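Local coordinates for catabolite control protein A (PDB 2O20) that probably acts as a DNA-binding global regulator of carbon catabolite repression and activation, tuning gene expression to the available carbon source, at residues D[122-127]-D[303-308]; D[173-176]-D[182-185]; D[253-258]-D[263-268]. The protein carries 1 engineered substitution. All blocks are in the same frame, centred on the assembly; numbering follows the deposited sequence.

Contact 1. Residues D[122-127]-D[303-308]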
# COMPACT_ATOMS: atom_id res chain seq x y z
N GLY D 122 -9.78 11.36 -21.53
CA GLY D 122 -9.63 9.93 -21.53
C GLY D 122 -9.71 9.37 -20.11
O GLY D 122 -9.44 10.09 -19.15
N ILE D 123 -10.11 8.11 -19.99
CA ILE D 123 -10.34 7.42 -18.71
C ILE D 123 -9.57 6.09 -18.65
O ILE D 123 -9.62 5.30 -19.58
CB ILE D 123 -11.89 7.17 -18.47
CG1 ILE D 123 -12.60 8.51 -18.28
CG2 ILE D 123 -12.15 6.32 -17.25
CD1 ILE D 123 -14.11 8.46 -18.44
N VAL D 124 -8.87 5.87 -17.55
CA VAL D 124 -8.36 4.54 -17.20
C VAL D 124 -9.22 3.99 -16.06
O VAL D 124 -9.37 4.64 -15.03
CB VAL D 124 -6.90 4.60 -16.71
CG1 VAL D 124 -6.39 3.20 -16.33
CG2 VAL D 124 -5.98 5.27 -17.76
N TYR D 125 -9.79 2.81 -16.28
CA TYR D 125 -10.63 2.15 -15.29
C TYR D 125 -9.97 0.91 -14.70
O TYR D 125 -9.50 0.05 -15.42
CB TYR D 125 -11.95 1.71 -15.91
CG TYR D 125 -12.85 0.95 -14.96
CD1 TYR D 125 -13.76 1.61 -14.15
CD2 TYR D 125 -12.75 -0.44 -14.85
CE1 TYR D 125 -14.56 0.91 -13.26
CE2 TYR D 125 -13.56 -1.15 -13.95
CZ TYR D 125 -14.45 -0.48 -13.16
OH TYR D 125 -15.26 -1.20 -12.28
N MET D 126 -10.03 0.83 -13.37
CA MET D 126 -9.58 -0.32 -12.60
C MET D 126 -10.70 -0.63 -11.62
O MET D 126 -11.36 0.27 -11.13
CB MET D 126 -8.30 0.03 -11.83
CG MET D 126 -7.00 0.01 -12.60
SD MET D 126 -5.68 0.77 -11.60
CE MET D 126 -5.83 2.45 -12.12
N GLY D 127 -10.93 -1.91 -11.36
CA GLY D 127 -11.99 -2.34 -10.45
C GLY D 127 -12.41 -3.75 -10.81
O GLY D 127 -11.94 -4.30 -11.79
N ARG D 303 -0.14 4.30 -22.72
CA ARG D 303 0.37 4.41 -24.11
C ARG D 303 -0.76 4.23 -25.12
O ARG D 303 -0.84 4.97 -26.11
CB ARG D 303 1.49 3.40 -24.37
CG ARG D 303 2.83 3.83 -23.84
CD ARG D 303 3.92 2.83 -24.13
NE ARG D 303 5.08 3.09 -23.29
CZ ARG D 303 5.68 2.21 -22.49
NH1 ARG D 303 5.26 0.94 -22.42
NH2 ARG D 303 6.73 2.60 -21.77
N LEU D 304 -1.62 3.23 -24.87
CA LEU D 304 -2.74 2.94 -25.73
C LEU D 304 -3.73 4.12 -25.67
O LEU D 304 -4.14 4.65 -26.70
CB LEU D 304 -3.41 1.61 -25.30
CG LEU D 304 -4.65 1.13 -26.06
CD1 LEU D 304 -4.37 1.06 -27.50
CD2 LEU D 304 -5.11 -0.23 -25.58
N LEU D 305 -4.08 4.54 -24.46
CA LEU D 305 -5.01 5.66 -24.30
C LEU D 305 -4.51 6.95 -25.00
O LEU D 305 -5.30 7.70 -25.54
CB LEU D 305 -5.30 5.94 -22.82
CG LEU D 305 -6.39 6.99 -22.48
CD1 LEU D 305 -7.79 6.64 -23.07
CD2 LEU D 305 -6.50 7.20 -21.00
N THR D 306 -3.20 7.20 -24.96
CA THR D 306 -2.59 8.35 -25.58
C THR D 306 -2.92 8.37 -27.07
O THR D 306 -3.26 9.43 -27.63
CB THR D 306 -1.05 8.37 -25.34
OG1 THR D 306 -0.80 8.53 -23.95
CG2 THR D 306 -0.37 9.55 -26.06
N LYS D 307 -2.89 7.19 -27.70
CA LYS D 307 -3.21 7.10 -29.13
C LYS D 307 -4.69 7.36 -29.39
O LYS D 307 -5.02 8.07 -30.33
CB LYS D 307 -2.81 5.73 -29.69
CG LYS D 307 -1.35 5.38 -29.58
CD LYS D 307 -1.13 3.90 -29.86
CE LYS D 307 0.32 3.48 -29.67
NZ LYS D 307 0.49 2.05 -30.02
N LEU D 308 -5.56 6.80 -28.55
CA LEU D 308 -7.00 6.98 -28.69
C LEU D 308 -7.36 8.45 -28.58
O LEU D 308 -8.17 8.96 -29.38
CB LEU D 308 -7.78 6.14 -27.65
CG LEU D 308 -7.54 4.62 -27.77
CD1 LEU D 308 -8.39 3.85 -26.76
CD2 LEU D 308 -7.83 4.10 -29.19
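A helix laid over the parallel sheet of the amino-terminal subdomain of the LacI-family, periplasmic-binding-protein-like core meets an inner strand here through Leu305, whose two methyl groups come down on the backbone of Gly122 and Ile123 and on the side of Val124. Strand 122-125 and helix 303-308 run nearly antiparallel, at 154° with their axes 9.1 Å apart, and Leu305 comes level with Gly122, at the start of the strand. Leu305 CD2 lies over the face of the peptide group joining Gly122 to Ile123, 4.0 Å from Gly122 C and 3.9 Å from Ile123 N. The second methyl lies on the same side of the peptide but lower, beside Gly122 CA (Leu305 CD1 to Gly122 CA 4.1 Å). Since Gly122 has no side chain, the leucine can settle directly on the main chain. Leu305 CG stands anti to the backbone N (chi1 -173°), which extends the fork from the helix to the sheet. Its CD2 also meets Val124 CG2 at 3.8 Å, the sole pair of side chains to touch; the rest is methyl against peptide. The CB of Ile123 points to the other side of the sheet. Leu305 also packs on Val66 and Val146, from the strands flanking 122-125, and on Pro144, so a single residue spans three adjacent strands. The backbone of Val124 is hydrogen-bonded to Gly67 and Ile69, that of Ile123 to Pro144 and Val146. Helices packed on a parallel sheet in this way form the layered alpha/beta subdomains of LacI-family and periplasmic binding proteins.

Contact 2. Residues D[173-176]-D[182-185]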
# COMPACT_ATOMS: atom_id res chain seq x y z
N LYS D 173 -1.33 -26.60 -11.29
CA LYS D 173 -0.39 -27.68 -11.61
C LYS D 173 0.80 -27.75 -10.66
O LYS D 173 1.26 -28.82 -10.31
CB LYS D 173 0.10 -27.53 -13.07
CG LYS D 173 0.77 -28.73 -13.64
CD LYS D 173 1.13 -28.49 -15.14
CE LYS D 173 1.61 -29.76 -15.80
NZ LYS D 173 1.76 -29.52 -17.26
N LYS D 174 1.31 -26.60 -10.22
CA LYS D 174 2.38 -26.57 -9.25
C LYS D 174 1.99 -27.26 -7.94
O LYS D 174 2.78 -27.97 -7.33
CB LYS D 174 2.78 -25.11 -9.00
CG LYS D 174 3.93 -24.94 -8.05
CD LYS D 174 4.50 -23.53 -8.10
CE LYS D 174 5.44 -23.30 -6.98
NZ LYS D 174 6.71 -24.05 -7.18
N LEU D 175 0.76 -27.04 -7.49
CA LEU D 175 0.28 -27.67 -6.25
C LEU D 175 -0.01 -29.17 -6.48
O LEU D 175 0.19 -30.01 -5.59
CB LEU D 175 -0.98 -26.96 -5.74
CG LEU D 175 -0.77 -25.49 -5.33
CD1 LEU D 175 -2.07 -24.77 -5.07
CD2 LEU D 175 0.14 -25.41 -4.11
N ILE D 176 -0.48 -29.51 -7.67
CA ILE D 176 -0.65 -30.94 -8.04
C ILE D 176 0.70 -31.64 -7.98
O ILE D 176 0.82 -32.72 -7.43
CB ILE D 176 -1.28 -31.08 -9.45
CG1 ILE D 176 -2.76 -30.71 -9.36
CG2 ILE D 176 -1.16 -32.56 -10.00
CD1 ILE D 176 -3.40 -30.46 -10.66
N LYS D 182 -6.60 -32.07 -2.80
CA LYS D 182 -7.70 -31.16 -2.47
C LYS D 182 -7.18 -29.72 -2.49
O LYS D 182 -6.50 -29.29 -1.56
CB LYS D 182 -8.32 -31.52 -1.13
CG LYS D 182 -9.07 -32.85 -1.16
CD LYS D 182 -9.94 -32.99 0.06
CE LYS D 182 -11.02 -34.02 -0.07
NZ LYS D 182 -11.73 -34.13 1.26
N ILE D 183 -7.44 -29.04 -3.62
CA ILE D 183 -6.88 -27.71 -3.91
C ILE D 183 -8.06 -26.73 -4.01
O ILE D 183 -8.93 -26.86 -4.86
CB ILE D 183 -6.07 -27.70 -5.24
CG1 ILE D 183 -4.95 -28.76 -5.21
CG2 ILE D 183 -5.54 -26.33 -5.51
CD1 ILE D 183 -4.44 -29.19 -6.59
N ALA D 184 -8.06 -25.74 -3.13
CA ALA D 184 -9.04 -24.66 -3.19
C ALA D 184 -8.62 -23.57 -4.18
O ALA D 184 -7.44 -23.33 -4.39
CB ALA D 184 -9.22 -24.08 -1.87
N TYR D 185 -9.62 -22.95 -4.80
CA TYR D 185 -9.44 -21.70 -5.53
C TYR D 185 -10.28 -20.60 -4.86
O TYR D 185 -11.51 -20.71 -4.69
CB TYR D 185 -9.84 -21.82 -7.02
CG TYR D 185 -9.03 -20.84 -7.86
CD1 TYR D 185 -7.99 -21.29 -8.66
CD2 TYR D 185 -9.24 -19.47 -7.77
CE1 TYR D 185 -7.21 -20.41 -9.36
CE2 TYR D 185 -8.46 -18.56 -8.49
CZ TYR D 185 -7.44 -19.05 -9.27
OH TYR D 185 -6.64 -18.21 -10.00
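The flat group in this contact is the peptide joining Leu175 to Ile176, and the delta methyl of Ile183 covers one of its faces: Ile183 CD1 lies almost straight above Ile176 N, at 4.1 Å. The same methyl comes against the side chain that follows, with Ile183 CD1 3.6 Å from Ile176 CG1, and here the two isoleucine side chains cross at about a right angle. The other flat group, the ring of Tyr185, stands further along the strand and meets Tyr202 edge-to-face.

Ile183 divides its two branches between two helix residues. Its CG1 is anti to the carbonyl carbon (chi1 -56°) and chi2 is 158°, so the longer branch stretches out to Ile176, while the shorter one serves Leu175: Ile183 CG2 lies 3.8 Å from Leu175 CD1. The leucine comes from the helix with its CB directed at the strand, whereas that of Ile176 points more to the flank. The two segments bury 134 Å² against each other, with Leu175 and Ile183 both buried.

These contacts close an alpha-beta unit of the carboxy-terminal subdomain. Helix 164-177 packs over the parallel sheet, the chain turns back in a short loop, and strand 183-186 enters the sheet beneath the helix end it has just left. Leu175 also reaches Val244 and Ile272 on the next two strands, while Ile176 packs on Ala205 of helix 193-208. At the turn, Leu175 O accepts hydrogen bonds from Ser178 OG and Asn180 ND2, which satisfy a carbonyl near the helix end.

Contact 3. Residues D[253-258]-D[263-268]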
# COMPACT_ATOMS: atom_id res chain seq x y z
N GLY D 253 -3.95 -12.68 4.10
CA GLY D 253 -4.90 -13.01 5.16
C GLY D 253 -5.02 -14.49 5.47
O GLY D 253 -5.00 -14.88 6.65
N LEU D 254 -5.12 -15.32 4.43
CA LEU D 254 -5.15 -16.79 4.56
C LEU D 254 -3.88 -17.31 5.23
O LEU D 254 -3.96 -18.09 6.18
CB LEU D 254 -5.32 -17.46 3.17
CG LEU D 254 -5.55 -18.98 3.21
CD1 LEU D 254 -6.89 -19.24 3.83
CD2 LEU D 254 -5.44 -19.61 1.85
N LEU D 255 -2.73 -16.80 4.80
CA LEU D 255 -1.44 -17.18 5.40
C LEU D 255 -1.35 -16.78 6.87
O LEU D 255 -0.97 -17.61 7.71
CB LEU D 255 -0.25 -16.61 4.61
CG LEU D 255 1.18 -16.93 5.09
CD1 LEU D 255 1.39 -18.41 5.12
CD2 LEU D 255 2.20 -16.28 4.20
N SER D 256 -1.73 -15.55 7.20
CA SER D 256 -1.75 -15.06 8.56
C SER D 256 -2.55 -15.99 9.46
O SER D 256 -2.13 -16.31 10.59
CB SER D 256 -2.36 -13.62 8.68
OG SER D 256 -1.44 -12.61 8.27
N ALA D 257 -3.72 -16.36 9.00
CA ALA D 257 -4.60 -17.23 9.80
C ALA D 257 -4.06 -18.65 9.97
O ALA D 257 -4.13 -19.20 11.08
CB ALA D 257 -6.00 -17.20 9.23
N MET D 258 -3.52 -19.26 8.91
CA MET D 258 -2.86 -20.55 9.00
C MET D 258 -1.74 -20.51 10.03
O MET D 258 -1.67 -21.37 10.91
CB MET D 258 -2.33 -21.02 7.64
CG MET D 258 -3.43 -21.30 6.61
SD MET D 258 -4.56 -22.59 7.20
CE MET D 258 -5.68 -22.66 5.80
N VAL D 263 -0.78 -24.19 11.90
CA VAL D 263 -0.77 -25.06 10.74
C VAL D 263 0.61 -24.96 10.10
O VAL D 263 1.15 -23.88 10.00
CB VAL D 263 -1.89 -24.65 9.74
CG1 VAL D 263 -1.73 -25.38 8.40
CG2 VAL D 263 -3.26 -24.92 10.36
N LYS D 264 1.20 -26.10 9.73
CA LYS D 264 2.55 -26.06 9.19
C LYS D 264 2.55 -25.67 7.73
O LYS D 264 1.96 -26.34 6.88
CB LYS D 264 3.24 -27.42 9.36
CG LYS D 264 3.42 -27.83 10.78
CD LYS D 264 3.96 -29.25 10.81
CE LYS D 264 4.61 -29.62 12.13
NZ LYS D 264 5.58 -30.76 11.93
N VAL D 265 3.24 -24.57 7.43
CA VAL D 265 3.34 -24.09 6.05
C VAL D 265 4.83 -24.14 5.66
O VAL D 265 5.66 -23.54 6.34
CB VAL D 265 2.76 -22.60 5.96
CG1 VAL D 265 3.00 -21.96 4.59
CG2 VAL D 265 1.28 -22.55 6.29
N PRO D 266 5.17 -24.78 4.52
CA PRO D 266 4.33 -25.43 3.52
C PRO D 266 4.08 -26.93 3.70
O PRO D 266 3.50 -27.56 2.81
CB PRO D 266 5.13 -25.21 2.23
CG PRO D 266 6.52 -25.33 2.68
CD PRO D 266 6.57 -24.71 4.07
N GLU D 267 4.49 -27.50 4.84
CA GLU D 267 4.43 -28.95 5.02
C GLU D 267 3.02 -29.53 4.93
O GLU D 267 2.82 -30.57 4.26
CB GLU D 267 5.07 -29.34 6.35
CG GLU D 267 6.61 -29.14 6.40
CD GLU D 267 7.10 -27.69 6.69
OE1 GLU D 267 6.30 -26.75 7.02
OE2 GLU D 267 8.35 -27.50 6.58
N ASP D 268 2.07 -28.89 5.61
CA ASP D 268 0.67 -29.32 5.67
C ASP D 268 -0.31 -28.44 4.90
O ASP D 268 -1.45 -28.84 4.62
CB ASP D 268 0.22 -29.42 7.13
CG ASP D 268 0.95 -30.52 7.88
OD1 ASP D 268 1.45 -31.48 7.25
OD2 ASP D 268 1.01 -30.46 9.12
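Leu255 extends its CG anti to the backbone N, which carries CD1 toward Val265, while Met258 bends at chi2 (-59°), leaving SD alongside the Val263 methyls as the chain end leads away. Both belong to the last turns of helix 248-260, in the carboxy-terminal subdomain, and residues 263-268 are the return loop that leads from that helix into edge strand 270-272 of the parallel sheet. Val265 is shared between the two helix residues: CG1 lies 3.9 Å from Leu255 CD1, whereas Val265 CG2 sits 4.1 Å from Met258 CB. Val263 presents its two methyls to the sulfur, with Met258 SD 4.1 Å from Val263 CG2 and only slightly further from CG1.

Beyond these apolar contacts, Phe269 adds a ring against both Met258 and Val263, and helix 225-237 contributes Ala232 to Met258 and Leu236 to Val263. On another side of the helix, Ser256 packs on Tyr282 of the second subunit. Near the helix end a backbone bond spans five residues, a spacing consistent with the outer bond of a Schellman motif: Val263 N donates to Met258 O at 3.1 Å, with an N-H...O angle of 150° and the donor tilted 29° from the carbonyl plane.

Overall arrangement
The three contacts divide between the two alpha/beta subdomains of the periplasmic-binding-protein-like core. Contact 1 belongs to the six-stranded parallel sheet of the amino-terminal subdomain, while contacts 2 and 3 lie around the four-stranded sheet of the other, on the opposite side of the chain's centre; their centres are 35 and 39 Å from that of contact 1. Contacts 2 and 3 are centred 15 Å apart. Along the chain they follow one another, and both are nested within the long loop closed by contact 1; contact 2 joins a helix to the next strand, contact 3 a helix to the loop before one. The chain thus leaves the first subdomain, builds the second and returns with helix 294-309 onto the first sheet.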